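Local coordinates for protein ATP phosphoribosyltransferase (Methanobacterium thermoautotrophicum, PDB 2VD3) that probably catalyses the condensation of ATP with 5-phosphoribose 1-diphosphate, the first step of histidine biosynthesis, and binds histidine, which inhibits it, at residues D88-R93 / G209-E214; L218-I223 / L280-E285; N222-N227 / N250-V255; P236-P241 / H256-E261. All coordinates share one frame; numbering follows the deposited sequence.

Contact 1: residues D88-R93 / G209-E214; sequences DLKYGR and GVIDAE
Lys90 NZ, reaching out of a loop shaped by an Asx turn, is gripped by two acceptors on 209-214: it forms a salt bridge to Glu214 OE1 at 2.7 Å and donates a hydrogen bond to the carbonyl oxygen Ile211 O at 3.0 Å. Glu214 uses its anti lone pair, while at Ile211 the ammonium stands above the carbonyl plane. Lysine suits the place, since its long chain, bent at chi3 (77°), spans the gap between the loop after strand 84-88 and the C-terminal part of helix 197-212, where the direction of the carbonyls would probably favour a positive charge. In the Asx turn Asp88 OD1 accepts from Lys90 N at 2.8 Å and also carries a salt bridge from Arg93 NH2, both donors coming from above the carboxylate plane. Its other oxygen, OD2, is engaged by Ser183 and Lys185, so the loop is tied to strand 173-188. Arg93 N in turn bonds Asp32 of a neighbouring subunit.

Beside the polar grip lies Ile211, whose branches divide the apolar work. CG2, anti to the backbone N, packs against Lys90 CD at 3.3 Å. CD1 runs the other way and crosses Leu89 at about a right angle, meeting its CD2 at 3.4 Å. The same methyl, Ile211 CD1, also rests 3.3 Å from the backbone oxygen Asp88 O.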
loop_
_atom_site.group_PDB
_atom_site.type_symbol
_atom_site.label_atom_id
_atom_site.label_comp_id
_atom_site.label_asym_id
_atom_site.label_seq_id
_atom_site.Cartn_x
_atom_site.Cartn_y
_atom_site.Cartn_z
ATOM N N ASP A 88 13.443 28.637 -13.647
ATOM C CA ASP A 88 12.396 27.724 -14.061
ATOM C C ASP A 88 13.068 26.387 -14.332
ATOM O O ASP A 88 14.133 26.340 -14.948
ATOM C CB ASP A 88 11.657 28.230 -15.290
ATOM C CG ASP A 88 10.609 27.246 -15.772
ATOM O OD1 ASP A 88 10.998 26.221 -16.362
ATOM O OD2 ASP A 88 9.401 27.484 -15.555
ATOM N N LEU A 89 12.449 25.302 -13.866
ATOM C CA LEU A 89 13.086 23.980 -13.923
ATOM C C LEU A 89 12.640 23.082 -15.078
ATOM O O LEU A 89 13.112 21.951 -15.207
ATOM C CB LEU A 89 12.967 23.268 -12.574
ATOM C CG LEU A 89 13.619 24.039 -11.427
ATOM C CD1 LEU A 89 13.322 23.388 -10.090
ATOM C CD2 LEU A 89 15.118 24.208 -11.644
ATOM N N LYS A 90 11.734 23.601 -15.906
ATOM C CA LYS A 90 11.359 23.007 -17.192
ATOM C C LYS A 90 10.696 21.638 -17.128
ATOM O O LYS A 90 10.662 20.914 -18.116
ATOM C CB LYS A 90 12.545 23.003 -18.172
ATOM C CG LYS A 90 12.698 24.317 -18.925
ATOM C CD LYS A 90 14.071 24.470 -19.570
ATOM C CE LYS A 90 14.211 23.652 -20.847
ATOM N NZ LYS A 90 15.651 23.402 -21.184
ATOM N N TYR A 91 10.149 21.296 -15.970
ATOM C CA TYR A 91 9.355 20.080 -15.833
ATOM C C TYR A 91 8.100 20.379 -15.017
ATOM O O TYR A 91 7.960 21.469 -14.446
ATOM C CB TYR A 91 10.191 18.945 -15.211
ATOM C CG TYR A 91 10.387 19.021 -13.703
ATOM C CD1 TYR A 91 11.375 19.831 -13.139
ATOM C CD2 TYR A 91 9.579 18.275 -12.844
ATOM C CE1 TYR A 91 11.559 19.890 -11.750
ATOM C CE2 TYR A 91 9.744 18.327 -11.466
ATOM C CZ TYR A 91 10.734 19.130 -10.920
ATOM O OH TYR A 91 10.882 19.162 -9.553
ATOM N N GLY A 92 7.186 19.419 -14.976
ATOM C CA GLY A 92 5.969 19.557 -14.181
ATOM C C GLY A 92 5.089 20.685 -14.663
ATOM O O GLY A 92 4.500 21.405 -13.876
ATOM N N ARG A 93 5.012 20.838 -15.975
ATOM C CA ARG A 93 4.191 21.879 -16.572
ATOM C C ARG A 93 2.730 21.457 -16.676
ATOM O O ARG A 93 2.415 20.299 -16.967
ATOM C CB ARG A 93 4.777 22.328 -17.904
ATOM C CG ARG A 93 6.209 22.800 -17.712
ATOM C CD ARG A 93 6.765 23.528 -18.895
ATOM N NE ARG A 93 7.936 24.291 -18.472
ATOM C CZ ARG A 93 8.748 24.946 -19.295
ATOM N NH1 ARG A 93 8.535 24.933 -20.604
ATOM N NH2 ARG A 93 9.778 25.619 -18.808
ATOM N N GLY A 209 22.931 24.389 -15.171
ATOM C CA GLY A 209 23.664 23.503 -16.077
ATOM C C GLY A 209 22.932 22.247 -16.540
ATOM O O GLY A 209 23.038 21.865 -17.703
ATOM N N VAL A 210 22.193 21.602 -15.642
ATOM C CA VAL A 210 21.405 20.409 -15.986
ATOM C C VAL A 210 20.226 20.765 -16.893
ATOM O O VAL A 210 19.856 19.982 -17.771
ATOM C CB VAL A 210 20.912 19.662 -14.717
ATOM C CG1 VAL A 210 19.882 18.586 -15.049
ATOM C CG2 VAL A 210 22.091 19.046 -13.987
ATOM N N ILE A 211 19.654 21.948 -16.686
ATOM C CA ILE A 211 18.514 22.406 -17.473
ATOM C C ILE A 211 18.912 22.737 -18.903
ATOM O O ILE A 211 18.146 22.497 -19.841
ATOM C CB ILE A 211 17.833 23.632 -16.821
ATOM C CG1 ILE A 211 17.045 23.198 -15.583
ATOM C CG2 ILE A 211 16.894 24.326 -17.804
ATOM C CD1 ILE A 211 16.783 24.324 -14.660
ATOM N N ASP A 212 20.108 23.292 -19.072
ATOM C CA ASP A 212 20.599 23.626 -20.401
ATOM C C ASP A 212 21.071 22.390 -21.154
ATOM O O ASP A 212 21.294 22.446 -22.367
ATOM C CB ASP A 212 21.723 24.668 -20.322
ATOM C CG ASP A 212 21.249 26.009 -19.774
ATOM O OD1 ASP A 212 20.057 26.353 -19.957
ATOM O OD2 ASP A 212 22.078 26.718 -19.158
ATOM N N ALA A 213 21.223 21.280 -20.436
ATOM C CA ALA A 213 21.607 20.011 -21.064
ATOM C C ALA A 213 20.402 19.261 -21.637
ATOM O O ALA A 213 20.575 18.289 -22.380
ATOM C CB ALA A 213 22.383 19.125 -20.080
ATOM N N GLU A 214 19.193 19.715 -21.292
ATOM C CA GLU A 214 17.959 19.057 -21.724
ATOM C C GLU A 214 17.837 19.084 -23.240
ATOM O O GLU A 214 17.994 20.131 -23.865
ATOM C CB GLU A 214 16.719 19.673 -21.057
ATOM C CG GLU A 214 15.354 19.136 -21.564
ATOM C CD GLU A 214 14.739 19.988 -22.694
ATOM O OE1 GLU A 214 14.724 21.236 -22.567
ATOM O OE2 GLU A 214 14.255 19.411 -23.702
#

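Contact 2: residues L218-I223 / L280-E285. With HIS (histidine), chain C.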
loop_
_atom_site.group_PDB
_atom_site.type_symbol
_atom_site.label_atom_id
_atom_site.label_comp_id
_atom_site.label_asym_id
_atom_site.label_seq_id
_atom_site.Cartn_x
_atom_site.Cartn_y
_atom_site.Cartn_z
ATOM N N LEU A 218 25.641 14.469 -27.098
ATOM C CA LEU A 218 26.917 14.513 -27.823
ATOM C C LEU A 218 26.971 13.394 -28.870
ATOM O O LEU A 218 27.055 12.206 -28.522
ATOM C CB LEU A 218 28.112 14.417 -26.858
ATOM C CG LEU A 218 29.535 14.378 -27.438
ATOM C CD1 LEU A 218 29.966 15.728 -27.949
ATOM C CD2 LEU A 218 30.535 13.863 -26.401
ATOM N N VAL A 219 26.932 13.788 -30.143
ATOM C CA VAL A 219 26.894 12.842 -31.254
ATOM C C VAL A 219 28.287 12.607 -31.842
ATOM O O VAL A 219 28.983 13.555 -32.192
ATOM C CB VAL A 219 25.882 13.291 -32.341
ATOM C CG1 VAL A 219 25.930 12.377 -33.571
ATOM C CG2 VAL A 219 24.482 13.314 -31.758
ATOM N N MET A 220 28.677 11.334 -31.930
ATOM C CA MET A 220 29.987 10.926 -32.454
ATOM C C MET A 220 29.822 9.989 -33.648
ATOM O O MET A 220 28.903 9.169 -33.678
ATOM C CB MET A 220 30.807 10.197 -31.384
ATOM C CG MET A 220 31.042 10.963 -30.107
ATOM S SD MET A 220 31.539 9.897 -28.742
ATOM C CE MET A 220 33.305 9.750 -28.979
ATOM N N LEU A 221 30.730 10.107 -34.617
ATOM C CA LEU A 221 30.693 9.281 -35.829
ATOM C C LEU A 221 32.074 9.088 -36.447
ATOM O O LEU A 221 32.967 9.919 -36.270
ATOM C CB LEU A 221 29.735 9.876 -36.873
ATOM C CG LEU A 221 29.935 11.310 -37.385
ATOM C CD1 LEU A 221 31.078 11.442 -38.402
ATOM C CD2 LEU A 221 28.650 11.786 -38.013
ATOM N N ASN A 222 32.227 7.984 -37.172
ATOM C CA ASN A 222 33.406 7.740 -37.986
ATOM C C ASN A 222 33.114 8.085 -39.447
ATOM O O ASN A 222 32.145 7.591 -40.025
ATOM C CB ASN A 222 33.851 6.281 -37.858
ATOM C CG ASN A 222 34.380 5.948 -36.475
ATOM O OD1 ASN A 222 35.027 6.771 -35.822
ATOM N ND2 ASN A 222 34.122 4.722 -36.027
ATOM N N ILE A 223 33.944 8.945 -40.032
ATOM C CA ILE A 223 33.787 9.339 -41.431
ATOM C C ILE A 223 35.101 9.215 -42.188
ATOM O O ILE A 223 36.169 9.501 -41.644
ATOM C CB ILE A 223 33.189 10.780 -41.576
ATOM C CG1 ILE A 223 32.776 11.076 -43.018
ATOM C CG2 ILE A 223 34.156 11.841 -41.104
ATOM C CD1 ILE A 223 31.540 10.356 -43.481
ATOM N N LEU A 280 27.140 7.407 -32.621
ATOM C CA LEU A 280 26.922 7.257 -31.198
ATOM C C LEU A 280 26.246 8.495 -30.681
ATOM O O LEU A 280 26.565 9.626 -31.096
ATOM C CB LEU A 280 28.246 7.069 -30.448
ATOM C CG LEU A 280 29.378 6.240 -31.061
ATOM C CD1 LEU A 280 30.545 6.231 -30.110
ATOM C CD2 LEU A 280 28.933 4.815 -31.421
ATOM N N VAL A 281 25.301 8.275 -29.775
ATOM C CA VAL A 281 24.672 9.357 -29.053
ATOM C C VAL A 281 25.028 9.144 -27.597
ATOM O O VAL A 281 24.623 8.153 -27.001
ATOM C CB VAL A 281 23.144 9.389 -29.274
ATOM C CG1 VAL A 281 22.544 10.631 -28.631
ATOM C CG2 VAL A 281 22.811 9.369 -30.778
ATOM N N VAL A 282 25.824 10.066 -27.056
ATOM C CA VAL A 282 26.373 9.978 -25.703
ATOM C C VAL A 282 25.657 11.031 -24.841
ATOM O O VAL A 282 25.459 12.158 -25.298
ATOM C CB VAL A 282 27.909 10.262 -25.722
ATOM C CG1 VAL A 282 28.529 10.114 -24.344
ATOM C CG2 VAL A 282 28.623 9.359 -26.705
ATOM N N PRO A 283 25.271 10.678 -23.597
ATOM C CA PRO A 283 24.562 11.649 -22.769
ATOM C C PRO A 283 25.467 12.773 -22.256
ATOM O O PRO A 283 26.673 12.568 -22.049
ATOM C CB PRO A 283 24.068 10.809 -21.589
ATOM C CG PRO A 283 25.059 9.702 -21.483
ATOM C CD PRO A 283 25.470 9.396 -22.897
ATOM N N ILE A 284 24.870 13.949 -22.068
ATOM C CA ILE A 284 25.544 15.079 -21.451
ATOM C C ILE A 284 24.788 15.446 -20.173
ATOM O O ILE A 284 23.585 15.704 -20.217
ATOM C CB ILE A 284 25.606 16.308 -22.410
ATOM C CG1 ILE A 284 26.368 15.951 -23.698
ATOM C CG2 ILE A 284 26.251 17.506 -21.710
ATOM C CD1 ILE A 284 26.324 17.035 -24.791
ATOM N N GLU A 285 25.485 15.483 -19.043
ATOM C CA GLU A 285 24.835 15.794 -17.772
ATOM C C GLU A 285 24.594 17.299 -17.560
ATOM O O GLU A 285 23.525 17.714 -17.116
ATOM C CB GLU A 285 25.636 15.194 -16.617
ATOM C CG GLU A 285 24.839 14.977 -15.352
ATOM C CD GLU A 285 25.677 14.373 -14.248
ATOM O OE1 GLU A 285 25.346 13.258 -13.793
ATOM O OE2 GLU A 285 26.674 15.001 -13.840
HETATM N N HIS C . 36.526 5.433 -33.422
HETATM C CA HIS C . 35.947 4.622 -32.299
HETATM C C HIS C . 35.280 3.354 -32.815
HETATM O O HIS C . 34.946 2.462 -32.038
HETATM C CB HIS C . 34.936 5.448 -31.496
HETATM C CG HIS C . 33.844 6.047 -32.330
HETATM N ND1 HIS C . 33.704 7.407 -32.507
HETATM C CD2 HIS C . 32.842 5.470 -33.034
HETATM C CE1 HIS C . 32.662 7.642 -33.287
HETATM N NE2 HIS C . 32.125 6.481 -33.623
HETATM O OXT HIS C . 35.052 3.192 -34.021
#
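Strands 216-224 and 279-283, the first and last of the C-terminal domain's ferredoxin-like βαββαβ fold, run antiparallel here, their axes 149° apart. Two hydrogen-bonded pairs, Leu218 with Val282 and Met220 with Leu280, flank the non-hydrogen-bonded pair of Val219 and Val281. The shortest of the four backbone bonds, Leu280 N to Met220 O at 2.7 Å, is nearly straight.

Leu218, Met220, Leu280 and Val282 share one face. Met220, unbranched and flexible, lays SD against Val282 CG2 at 3.6 Å and obliquely across Leu280. Its CB and the Leu280 branch touch the imidazole of the bound histidine, with Leu280 CG 3.8 Å from the ligand's NE2.

Asn222, two residues beyond Met220, reads the ligand's amino-acid end. Its ND2 donates to the ligand's OXT at 2.7 Å, and its OD1 accepts from the ligand's N at 3.1 Å, a pairing that an amide can make because it offers a donor and an acceptor side by side. A leucine here would probably weaken histidine binding, since both bonds would be lost. Thr242 of a neighbouring subunit also bonds the ligand, so the site spans an interface. At the far end, Ile284 CD1 packs against Leu218 CB at 3.8 Å.

Contact 3: residues N222-N227 / N250-V255; sequences NIDRKN and NGVVAV. With HIS (histidine), chain C.
Two backbone bonds join Ile223 and Val253 as an antiparallel hydrogen-bonded pair: Ile223 N donates to Val253 O at 2.9 Å, and Val253 N to Ile223 O at 2.8 Å, each nearly along the C=O axis. A third, Arg225 N to Gly251 O at 2.8 Å, extends the pairing past the end of the strand. An inverse gamma turn centred on Gly251 probably helps turn this carbonyl toward Arg225.

On one face Ile223 and Val253 run alongside each other in the same direction, with CG2 against CG2 at 3.4 Å. Both methyls occupy the crowded position between backbone N and carbonyl carbon, and Ile223 CG2 also meets Val255 CG2. Beta-branched residues suit this extended backbone and fill the face closely. The extended Arg225 chain crosses Val253 at about a right angle, so that CG1 of the valine lies over one face of the guanidinium.

These are neighbouring central strands, 216-224 and 252-260, of the ferredoxin-like sheet, and helix 228-234 covers this face with Leu228 and Val231.

On the other face Asn222 CB packs on Val252 CG1 at 4.1 Å, and its OD1 lies beside Ala254 CB at 3.8 Å, a methyl small enough to sit beside the amide. A glycine at Asn222 would probably loosen this face, since both contacts would go. Asp278 accepts from Asn222 ND2 and helps fix the amide's rotation.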
loop_
_atom_site.group_PDB
_atom_site.type_symbol
_atom_site.label_atom_id
_atom_site.label_comp_id
_atom_site.label_asym_id
_atom_site.label_seq_id
_atom_site.Cartn_x
_atom_site.Cartn_y
_atom_site.Cartn_z
ATOM N N ASN A 222 32.227 7.984 -37.172
ATOM C CA ASN A 222 33.406 7.740 -37.986
ATOM C C ASN A 222 33.114 8.085 -39.447
ATOM O O ASN A 222 32.145 7.591 -40.025
ATOM C CB ASN A 222 33.851 6.281 -37.858
ATOM C CG ASN A 222 34.380 5.948 -36.475
ATOM O OD1 ASN A 222 35.027 6.771 -35.822
ATOM N ND2 ASN A 222 34.122 4.722 -36.027
ATOM N N ILE A 223 33.944 8.945 -40.032
ATOM C CA ILE A 223 33.787 9.339 -41.431
ATOM C C ILE A 223 35.101 9.215 -42.188
ATOM O O ILE A 223 36.169 9.501 -41.644
ATOM C CB ILE A 223 33.189 10.780 -41.576
ATOM C CG1 ILE A 223 32.776 11.076 -43.018
ATOM C CG2 ILE A 223 34.156 11.841 -41.104
ATOM C CD1 ILE A 223 31.540 10.356 -43.481
ATOM N N ASP A 224 35.018 8.766 -43.438
ATOM C CA ASP A 224 36.163 8.795 -44.335
ATOM C C ASP A 224 36.437 10.255 -44.690
ATOM O O ASP A 224 35.505 11.021 -44.967
ATOM C CB ASP A 224 35.910 7.940 -45.583
ATOM C CG ASP A 224 35.628 6.477 -45.243
ATOM O OD1 ASP A 224 36.553 5.645 -45.371
ATOM O OD2 ASP A 224 34.488 6.161 -44.829
ATOM N N ARG A 225 37.717 10.625 -44.661
ATOM C CA ARG A 225 38.174 12.010 -44.839
ATOM C C ARG A 225 37.647 12.713 -46.098
ATOM O O ARG A 225 37.449 13.931 -46.092
ATOM C CB ARG A 225 39.703 12.050 -44.834
ATOM C CG ARG A 225 40.296 13.373 -44.427
ATOM C CD ARG A 225 41.643 13.154 -43.787
ATOM N NE ARG A 225 42.063 14.325 -43.025
ATOM C CZ ARG A 225 42.948 14.295 -42.032
ATOM N NH1 ARG A 225 43.265 15.416 -41.397
ATOM N NH2 ARG A 225 43.510 13.147 -41.671
ATOM N N LYS A 226 37.431 11.945 -47.167
ATOM C CA LYS A 226 36.898 12.478 -48.427
ATOM C C LYS A 226 35.519 13.127 -48.256
ATOM O O LYS A 226 35.120 13.982 -49.052
ATOM C CB LYS A 226 36.855 11.385 -49.507
ATOM C CG LYS A 226 36.094 10.127 -49.098
ATOM C CD LYS A 226 36.296 8.996 -50.092
ATOM C CE LYS A 226 35.682 7.703 -49.571
ATOM N NZ LYS A 226 36.038 6.539 -50.429
ATOM N N ASN A 227 34.809 12.723 -47.205
ATOM C CA ASN A 227 33.477 13.240 -46.910
ATOM C C ASN A 227 33.401 14.149 -45.677
ATOM O O ASN A 227 32.320 14.613 -45.315
ATOM C CB ASN A 227 32.489 12.078 -46.789
ATOM C CG ASN A 227 32.315 11.326 -48.094
ATOM O OD1 ASN A 227 32.106 11.929 -49.146
ATOM N ND2 ASN A 227 32.397 10.000 -48.032
ATOM N N ASN A 250 41.673 3.226 -44.163
ATOM C CA ASN A 250 41.437 4.482 -44.873
ATOM C C ASN A 250 41.817 5.669 -43.986
ATOM O O ASN A 250 42.027 5.506 -42.780
ATOM C CB ASN A 250 39.961 4.588 -45.291
ATOM C CG ASN A 250 39.754 5.456 -46.536
ATOM O OD1 ASN A 250 40.254 5.140 -47.626
ATOM N ND2 ASN A 250 38.999 6.542 -46.383
ATOM N N GLY A 251 41.917 6.853 -44.584
ATOM C CA GLY A 251 42.025 8.088 -43.820
ATOM C C GLY A 251 40.670 8.394 -43.201
ATOM O O GLY A 251 39.907 9.207 -43.719
ATOM N N VAL A 252 40.363 7.711 -42.102
ATOM C CA VAL A 252 39.104 7.909 -41.397
ATOM C C VAL A 252 39.335 8.865 -40.238
ATOM O O VAL A 252 40.330 8.753 -39.522
ATOM C CB VAL A 252 38.515 6.570 -40.881
ATOM C CG1 VAL A 252 37.372 6.805 -39.897
ATOM C CG2 VAL A 252 38.037 5.723 -42.042
ATOM N N VAL A 253 38.421 9.818 -40.076
ATOM C CA VAL A 253 38.400 10.658 -38.882
ATOM C C VAL A 253 37.169 10.357 -38.024
ATOM O O VAL A 253 36.228 9.703 -38.482
ATOM C CB VAL A 253 38.506 12.180 -39.207
ATOM C CG1 VAL A 253 39.823 12.493 -39.918
ATOM C CG2 VAL A 253 37.326 12.663 -40.030
ATOM N N ALA A 254 37.209 10.806 -36.774
ATOM C CA ALA A 254 36.067 10.738 -35.870
ATOM C C ALA A 254 35.595 12.159 -35.616
ATOM O O ALA A 254 36.406 13.051 -35.361
ATOM C CB ALA A 254 36.448 10.065 -34.567
ATOM N N VAL A 255 34.288 12.376 -35.710
ATOM C CA VAL A 255 33.736 13.715 -35.577
ATOM C C VAL A 255 32.717 13.738 -34.448
ATOM O O VAL A 255 31.799 12.908 -34.425
ATOM C CB VAL A 255 33.056 14.181 -36.883
ATOM C CG1 VAL A 255 32.546 15.606 -36.746
ATOM C CG2 VAL A 255 34.010 14.080 -38.055
HETATM N N HIS C . 36.526 5.433 -33.422
HETATM C CA HIS C . 35.947 4.622 -32.299
HETATM C C HIS C . 35.280 3.354 -32.815
HETATM O O HIS C . 34.946 2.462 -32.038
HETATM C CB HIS C . 34.936 5.448 -31.496
HETATM C CG HIS C . 33.844 6.047 -32.330
HETATM N ND1 HIS C . 33.704 7.407 -32.507
HETATM C CD2 HIS C . 32.842 5.470 -33.034
HETATM C CE1 HIS C . 32.662 7.642 -33.287
HETATM N NE2 HIS C . 32.125 6.481 -33.623
HETATM O OXT HIS C . 35.052 3.192 -34.021
#

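Contact 4: residues P236-P241 / H256-E261. With HIS (histidine), chain B.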
loop_
_atom_site.group_PDB
_atom_site.type_symbol
_atom_site.label_atom_id
_atom_site.label_comp_id
_atom_site.label_asym_id
_atom_site.label_seq_id
_atom_site.Cartn_x
_atom_site.Cartn_y
_atom_site.Cartn_z
ATOM N N PRO A 236 27.153 21.609 -37.116
ATOM C CA PRO A 236 27.898 22.803 -36.707
ATOM C C PRO A 236 28.309 22.735 -35.230
ATOM O O PRO A 236 29.361 23.247 -34.859
ATOM C CB PRO A 236 26.909 23.949 -36.947
ATOM C CG PRO A 236 25.789 23.363 -37.754
ATOM C CD PRO A 236 25.744 21.919 -37.411
ATOM N N GLY A 237 27.487 22.088 -34.409
ATOM C CA GLY A 237 27.751 21.975 -32.983
ATOM C C GLY A 237 27.753 23.335 -32.315
ATOM O O GLY A 237 27.087 24.269 -32.780
ATOM N N MET A 238 28.511 23.458 -31.231
ATOM C CA MET A 238 28.484 24.684 -30.446
ATOM C C MET A 238 29.401 25.775 -30.994
ATOM O O MET A 238 28.971 26.914 -31.163
ATOM C CB MET A 238 28.703 24.389 -28.959
ATOM C CG MET A 238 27.380 24.289 -28.212
ATOM S SD MET A 238 27.409 23.472 -26.603
ATOM C CE MET A 238 25.757 23.847 -26.027
ATOM N N THR A 239 30.649 25.418 -31.287
ATOM C CA THR A 239 31.574 26.306 -31.997
ATOM C C THR A 239 31.899 25.710 -33.369
ATOM O O THR A 239 32.074 26.430 -34.353
ATOM C CB THR A 239 32.878 26.517 -31.190
ATOM O OG1 THR A 239 32.557 27.054 -29.903
ATOM C CG2 THR A 239 33.812 27.478 -31.896
ATOM N N GLY A 240 31.965 24.383 -33.410
ATOM C CA GLY A 240 32.335 23.617 -34.595
ATOM C C GLY A 240 32.636 22.184 -34.179
ATOM O O GLY A 240 33.025 21.942 -33.026
ATOM N N PRO A 241 32.463 21.224 -35.110
ATOM C CA PRO A 241 32.676 19.808 -34.799
ATOM C C PRO A 241 34.120 19.516 -34.416
ATOM O O PRO A 241 35.047 20.115 -34.969
ATOM C CB PRO A 241 32.328 19.101 -36.114
ATOM C CG PRO A 241 32.484 20.137 -37.167
ATOM C CD PRO A 241 32.074 21.423 -36.516
ATOM N N HIS A 256 32.892 14.652 -33.494
ATOM C CA HIS A 256 31.947 14.823 -32.385
ATOM C C HIS A 256 31.349 16.239 -32.360
ATOM O O HIS A 256 32.074 17.213 -32.560
ATOM C CB HIS A 256 32.616 14.528 -31.028
ATOM C CG HIS A 256 33.639 13.426 -31.059
ATOM N ND1 HIS A 256 34.805 13.479 -30.326
ATOM C CD2 HIS A 256 33.671 12.246 -31.727
ATOM C CE1 HIS A 256 35.509 12.382 -30.539
ATOM N NE2 HIS A 256 34.845 11.619 -31.388
ATOM N N ALA A 257 30.050 16.337 -32.086
ATOM C CA ALA A 257 29.366 17.616 -31.946
ATOM C C ALA A 257 28.175 17.467 -31.015
ATOM O O ALA A 257 27.523 16.421 -30.979
ATOM C CB ALA A 257 28.918 18.134 -33.296
ATOM N N VAL A 258 27.914 18.519 -30.246
ATOM C CA VAL A 258 26.707 18.605 -29.433
ATOM C C VAL A 258 25.543 18.881 -30.385
ATOM O O VAL A 258 25.621 19.781 -31.227
ATOM C CB VAL A 258 26.816 19.734 -28.382
ATOM C CG1 VAL A 258 25.604 19.724 -27.449
ATOM C CG2 VAL A 258 28.113 19.617 -27.586
ATOM N N VAL A 259 24.488 18.074 -30.293
ATOM C CA VAL A 259 23.325 18.268 -31.160
ATOM C C VAL A 259 22.019 18.237 -30.358
ATOM O O VAL A 259 21.903 17.508 -29.378
ATOM C CB VAL A 259 23.281 17.265 -32.358
ATOM C CG1 VAL A 259 24.686 16.868 -32.810
ATOM C CG2 VAL A 259 22.475 16.034 -32.025
ATOM N N ASP A 260 21.046 19.040 -30.774
ATOM C CA ASP A 260 19.743 19.039 -30.134
ATOM C C ASP A 260 18.876 17.876 -30.607
ATOM O O ASP A 260 18.932 17.501 -31.774
ATOM C CB ASP A 260 19.013 20.356 -30.383
ATOM C CG ASP A 260 17.783 20.495 -29.518
ATOM O OD1 ASP A 260 17.934 20.773 -28.310
ATOM O OD2 ASP A 260 16.668 20.299 -30.034
ATOM N N GLU A 261 18.060 17.336 -29.700
ATOM C CA GLU A 261 17.178 16.197 -29.990
ATOM C C GLU A 261 16.181 16.411 -31.133
ATOM O O GLU A 261 15.796 15.448 -31.793
ATOM C CB GLU A 261 16.437 15.751 -28.729
ATOM C CG GLU A 261 17.333 15.063 -27.699
ATOM C CD GLU A 261 17.389 13.549 -27.858
ATOM O OE1 GLU A 261 17.005 12.849 -26.897
ATOM O OE2 GLU A 261 17.819 13.057 -28.925
HETATM N N HIS B . 33.406 20.871 -30.482
HETATM C CA HIS B . 32.031 20.291 -30.316
HETATM C C HIS B . 30.970 21.383 -30.272
HETATM O O HIS B . 29.776 21.101 -30.362
HETATM C CB HIS B . 31.949 19.439 -29.045
HETATM C CG HIS B . 32.368 20.163 -27.802
HETATM N ND1 HIS B . 33.491 19.813 -27.080
HETATM C CD2 HIS B . 31.817 21.216 -27.154
HETATM C CE1 HIS B . 33.613 20.622 -26.041
HETATM N NE2 HIS B . 32.611 21.485 -26.067
HETATM O OXT HIS B . 31.279 22.575 -30.138
HETATM O O HOH W 1 25.442 20.104 -34.666
#
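The allosteric histidine pocket of the C-terminal, ferredoxin-like domain is built here, where the loop before strand 242-246 faces strand 252-260 and the bound histidine fills the join. Backbone groups do the recognition. The ligand's O accepts from Met238 N at 2.8 Å and from Val258 N at 3.2 Å, the latter almost straight at 171°, so one carboxylate oxygen bridges loop and strand. Its OXT takes Thr239 N at 3.1 Å, and its amino group donates to Gly240 O at 2.8 Å. Amide N-H groups around the carboxylate and a carbonyl at the ammonium match the two charges of an amino acid. Asn222 and Asp278 of a neighbouring subunit, together with Thr242, complete the site.

Glycine suits Gly237: its phi is positive (63°), and a CB here would run into the ligand's O and crowd Ala257 CB. The bare CA instead points a C-H at Val258 O, 3.5 Å from Gly237 CA. A water accepting from Gly237 N makes a second, weak link to Val258 O. Further along, Pro241 CA makes a more bent C-H contact with His256 O, while Ala257, with just a methyl, lets the loop come close. Side chains add one apolar touch: the Met238 chain, extended beyond CG, crosses Val258 obliquely and sets SD 4.0 Å from Val258 CG2.

Overall arrangement
Contact 1 comes first along the chain and joins the loop after strand 84-88 to helix 197-212, which leads into strand 216-224. Contacts 2 and 3 pair strands of the four-stranded C-terminal sheet, sharing Asn222 and Ile223, and contact 4 sets a loop against strand 252-260, which contact 3 also uses. Along the chain contact 4 falls between the two segments of contact 2. The centres of contacts 2 and 4 are about 10 Å apart, those of contacts 1 and 3 about 35 Å. Contacts 2 and 3, through Asn222, supply one side of a histidine site and contact 4 the other side of an equivalent site, each between subunits. Contact 1, touching contact 2 through Ala213, sits where this regulatory domain meets the rest of the chain.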